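Local coordinates for endoglucanase (PDB 2YIK), which is a family 9 glycoside hydrolase that probably acts as a cellulase, cutting beta-1,4-glucosidic bonds in cellulose, at residues Gly382-Val385 with Gly391-Arg394; Ala398-Ala403 with Ser423-Leu428. One frame throughout, in Å; residues are numbered along the deposited sequence.

Contact 1: Gly382-Val385 with Gly391-Arg394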
loop_
_atom_site.group_PDB
_atom_site.type_symbol
_atom_site.label_atom_id
_atom_site.label_comp_id
_atom_site.label_asym_id
_atom_site.label_seq_id
_atom_site.Cartn_x
_atom_site.Cartn_y
_atom_site.Cartn_z
ATOM N N GLY A 382 -20.204 7.581 18.587
ATOM C CA GLY A 382 -19.196 8.623 18.650
ATOM C C GLY A 382 -18.990 9.424 17.372
ATOM O O GLY A 382 -18.252 10.403 17.386
ATOM N N GLY A 383 -19.613 9.017 16.269
ATOM C CA GLY A 383 -19.473 9.760 15.023
ATOM C C GLY A 383 -18.403 9.278 14.053
ATOM O O GLY A 383 -18.038 9.984 13.113
ATOM N N TYR A 384 -17.927 8.058 14.261
ATOM C CA TYR A 384 -16.877 7.462 13.440
ATOM C C TYR A 384 -17.465 6.516 12.394
ATOM O O TYR A 384 -18.222 5.614 12.745
ATOM C CB TYR A 384 -15.933 6.710 14.377
ATOM C CG TYR A 384 -14.852 5.868 13.743
ATOM C CD1 TYR A 384 -13.863 6.443 12.944
ATOM C CD2 TYR A 384 -14.769 4.501 14.017
ATOM C CE1 TYR A 384 -12.807 5.674 12.442
ATOM C CE2 TYR A 384 -13.721 3.725 13.521
ATOM C CZ TYR A 384 -12.743 4.320 12.735
ATOM O OH TYR A 384 -11.696 3.563 12.263
ATOM N N VAL A 385 -17.126 6.710 11.118
ATOM C CA VAL A 385 -17.657 5.829 10.072
ATOM C C VAL A 385 -16.879 4.513 10.107
ATOM O O VAL A 385 -15.684 4.447 9.821
ATOM C CB VAL A 385 -17.619 6.497 8.678
ATOM C CG1 VAL A 385 -18.329 5.614 7.665
ATOM C CG2 VAL A 385 -18.318 7.865 8.741
ATOM N N GLY A 391 -9.610 -3.535 11.202
ATOM C CA GLY A 391 -8.940 -2.414 10.574
ATOM C C GLY A 391 -9.923 -1.369 10.092
ATOM O O GLY A 391 -9.901 -0.973 8.921
ATOM N N SER A 392 -10.797 -0.921 10.989
ATOM C CA SER A 392 -11.777 0.089 10.629
ATOM C C SER A 392 -11.080 1.389 10.238
ATOM O O SER A 392 -11.525 2.078 9.322
ATOM C CB SER A 392 -12.743 0.347 11.795
ATOM O OG SER A 392 -12.092 0.946 12.905
ATOM N N ALA A 393 -9.985 1.716 10.928
ATOM C CA ALA A 393 -9.224 2.943 10.658
ATOM C C ALA A 393 -8.593 2.909 9.267
ATOM O O ALA A 393 -8.480 3.929 8.588
ATOM C CB ALA A 393 -8.143 3.133 11.713
ATOM N N ARG A 394 -8.174 1.720 8.864
ATOM C CA ARG A 394 -7.564 1.513 7.566
ATOM C C ARG A 394 -8.575 1.816 6.456
ATOM O O ARG A 394 -8.230 2.415 5.435
ATOM C CB ARG A 394 -7.041 0.073 7.496
ATOM C CG ARG A 394 -6.749 -0.470 6.118
ATOM C CD ARG A 394 -7.921 -1.296 5.633
ATOM N NE ARG A 394 -8.311 -2.302 6.614
ATOM C CZ ARG A 394 -8.136 -3.612 6.471
ATOM N NH1 ARG A 394 -7.564 -4.103 5.379
ATOM N NH2 ARG A 394 -8.566 -4.437 7.413
HETATM O O HOH W 1 -14.309 2.177 8.759
#
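Tyr-384 extends from its loop and reaches, with its hydroxyl, the first turn of the helix that Ser-392 begins. Gly-391, the N-cap residue, does not touch the loop; Gly-391 O faces the helix, where it accepts a hydrogen bond from Arg-394 NE at 3.1 Å, in the carbonyl plane and on a lone pair. Ser-392 makes the main contact. Its OG, between the backbone N and the carbonyl carbon (chi1 67°), lies in the plane of the tyrosine ring at its edge, 2.7 Å from Tyr-384 OH in a hydrogen bond that either hydroxyl could donate. On the backbone side, a water gives one proton to Ser-392 O and the other to Val-385 O, a second tie beside the direct one. Next, the CB of Ala-393 packs 3.6 Å from Tyr-384 OH; its N is also close to that oxygen, but the angle is too poor for a bond. Arg-394 turns away from the loop, and its guanidinium also bonds Trp-390 O. The contact thus pins the loop after helix 363-373 to the start of helix 392-408, in what is probably the family's (alpha/alpha)6 barrel. The Tyr-384 ring stacks on Tyr-427 of helix 416-428, while the Gly-477 loop meets Ser-392 and Ala-393.

Contact 2: Ala398-Ala403 with Ser423-Leu428; sequences AAQLIA and SQMDYL
Gln-400 reaches across to Gln-424 and Met-425, where the segments run roughly antiparallel, their axes at 147° and approaching to 10.6 Å. From a CB directed at the partner helix, its chain leaves with CG anti to the carbonyl carbon (chi1 -73°) and stays extended, which carries the amide right up to helix 416-428. CG only brushes the CB of Gln-424, at 4.2 Å. CD comes within 3.8 Å of Met-425 N. At the tip the two branches part: OE1 lies 3.4 Å from Met-425 CB and 3.3 Å from Met-425 CE, which sit on opposite sides of the amide plane; the methionine's bends at chi2 and chi3 bring CE this close. NE2 goes the other way, 3.5 Å from Gln-424 CB, with Leu-428 CD1 beyond it at 4.0 Å. NE2 is equally near Met-425 N, but both are donors and make no bond. Met-425 also packs on Leu-512 of helix 499-516. The amide nitrogen instead bonds Asn-396, one turn back on its own helix, which probably helps set the amide's rotation. No hydrogen bond joins residues 398-403 to 423-428; the polar tip therefore packs against Gln-424 CB and the Met-425 side chain by van der Waals contact.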
loop_
_atom_site.group_PDB
_atom_site.type_symbol
_atom_site.label_atom_id
_atom_site.label_comp_id
_atom_site.label_asym_id
_atom_site.label_seq_id
_atom_site.Cartn_x
_atom_site.Cartn_y
_atom_site.Cartn_z
ATOM N N ALA A 398 -8.860 5.440 4.087
ATOM C CA ALA A 398 -8.853 5.218 2.642
ATOM C C ALA A 398 -9.976 6.060 2.044
ATOM O O ALA A 398 -9.825 6.647 0.971
ATOM C CB ALA A 398 -9.075 3.753 2.326
ATOM N N ALA A 399 -11.109 6.113 2.738
ATOM C CA ALA A 399 -12.237 6.918 2.279
ATOM C C ALA A 399 -11.834 8.387 2.358
ATOM O O ALA A 399 -12.185 9.183 1.489
ATOM C CB ALA A 399 -13.468 6.662 3.150
ATOM N N GLN A 400 -11.105 8.743 3.414
ATOM C CA GLN A 400 -10.636 10.116 3.586
ATOM C C GLN A 400 -9.762 10.502 2.395
ATOM O O GLN A 400 -9.905 11.586 1.825
ATOM C CB GLN A 400 -9.821 10.251 4.878
ATOM C CG GLN A 400 -10.628 10.202 6.174
ATOM C CD GLN A 400 -9.760 10.478 7.395
ATOM O OE1 GLN A 400 -8.926 11.384 7.376
ATOM N NE2 GLN A 400 -9.956 9.705 8.462
ATOM N N LEU A 401 -8.846 9.610 2.031
ATOM C CA LEU A 401 -7.954 9.857 0.906
ATOM C C LEU A 401 -8.761 10.111 -0.361
ATOM O O LEU A 401 -8.544 11.111 -1.039
ATOM C CB LEU A 401 -7.016 8.668 0.689
ATOM C CG LEU A 401 -6.072 8.773 -0.513
ATOM C CD1 LEU A 401 -5.169 9.993 -0.352
ATOM C CD2 LEU A 401 -5.238 7.503 -0.622
ATOM N N ILE A 402 -9.696 9.211 -0.667
ATOM C CA ILE A 402 -10.531 9.362 -1.861
ATOM C C ILE A 402 -11.301 10.675 -1.795
ATOM O O ILE A 402 -11.445 11.365 -2.797
ATOM C CB ILE A 402 -11.547 8.198 -2.017
ATOM C CG1 ILE A 402 -10.796 6.871 -2.172
ATOM C CG2 ILE A 402 -12.475 8.464 -3.208
ATOM C CD1 ILE A 402 -9.974 6.788 -3.412
ATOM N N ALA A 403 -11.789 11.020 -0.610
ATOM C CA ALA A 403 -12.539 12.260 -0.439
ATOM C C ALA A 403 -11.686 13.483 -0.794
ATOM O O ALA A 403 -12.148 14.398 -1.478
ATOM C CB ALA A 403 -13.033 12.373 0.997
ATOM N N SER A 423 -13.428 15.627 9.823
ATOM C CA SER A 423 -14.127 15.219 11.034
ATOM C C SER A 423 -13.674 13.810 11.420
ATOM O O SER A 423 -13.513 13.503 12.596
ATOM C CB SER A 423 -15.649 15.254 10.828
ATOM O OG SER A 423 -16.115 14.146 10.079
ATOM N N GLN A 424 -13.443 12.961 10.425
ATOM C CA GLN A 424 -13.011 11.598 10.699
ATOM C C GLN A 424 -11.566 11.537 11.200
ATOM O O GLN A 424 -11.266 10.778 12.124
ATOM C CB GLN A 424 -13.195 10.723 9.453
ATOM C CG GLN A 424 -14.657 10.543 9.021
ATOM C CD GLN A 424 -15.558 10.060 10.152
ATOM O OE1 GLN A 424 -16.378 10.818 10.683
ATOM N NE2 GLN A 424 -15.405 8.798 10.529
ATOM N N MET A 425 -10.670 12.326 10.609
ATOM C CA MET A 425 -9.280 12.324 11.071
ATOM C C MET A 425 -9.223 12.873 12.495
ATOM O O MET A 425 -8.482 12.356 13.338
ATOM C CB MET A 425 -8.381 13.176 10.172
ATOM C CG MET A 425 -6.901 13.072 10.542
ATOM S SD MET A 425 -6.285 11.363 10.401
ATOM C CE MET A 425 -5.866 11.329 8.592
ATOM N N ASP A 426 -10.002 13.919 12.763
ATOM C CA ASP A 426 -10.020 14.489 14.110
ATOM C C ASP A 426 -10.539 13.445 15.110
ATOM O O ASP A 426 -10.061 13.394 16.246
ATOM C CB ASP A 426 -10.869 15.768 14.161
ATOM C CG ASP A 426 -10.210 16.939 13.443
ATOM O OD1 ASP A 426 -9.049 16.803 12.994
ATOM O OD2 ASP A 426 -10.851 18.006 13.330
ATOM N N TYR A 427 -11.499 12.612 14.702
ATOM C CA TYR A 427 -11.991 11.568 15.608
ATOM C C TYR A 427 -10.822 10.633 15.904
ATOM O O TYR A 427 -10.552 10.301 17.063
ATOM C CB TYR A 427 -13.135 10.745 14.981
ATOM C CG TYR A 427 -13.565 9.532 15.812
ATOM C CD1 TYR A 427 -12.767 8.391 15.873
ATOM C CD2 TYR A 427 -14.752 9.537 16.560
ATOM C CE1 TYR A 427 -13.125 7.288 16.658
ATOM C CE2 TYR A 427 -15.123 8.431 17.349
ATOM C CZ TYR A 427 -14.299 7.312 17.394
ATOM O OH TYR A 427 -14.613 6.219 18.183
ATOM N N LEU A 428 -10.126 10.204 14.855
ATOM C CA LEU A 428 -8.999 9.298 15.035
ATOM C C LEU A 428 -7.849 9.922 15.821
ATOM O O LEU A 428 -7.069 9.206 16.444
ATOM C CB LEU A 428 -8.503 8.778 13.677
ATOM C CG LEU A 428 -9.420 7.739 13.011
ATOM C CD1 LEU A 428 -8.940 7.455 11.587
ATOM C CD2 LEU A 428 -9.437 6.459 13.838
#

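Both contacts are buried, with centres about 9 Å apart, and both use helix 392-408: contact 1 its first turn, contact 2 a stretch further along. Contact 1 secures a loop on that helix and does so by polar means, a hydroxyl pair and a shared water. Contact 2 sets helix against helix, and there a single long amide packs among carbon atoms and a methionine methyl. Helix 416-428 joins them directly: the CB of Tyr-384 lies 3.5 Å from the CZ of Tyr-427, and Gln-424, whose CB meets contact 2, has a side chain that touches Val-385. The loop and the two helices pack together here, away from the metal sites and from His-451, the predicted active-site residue.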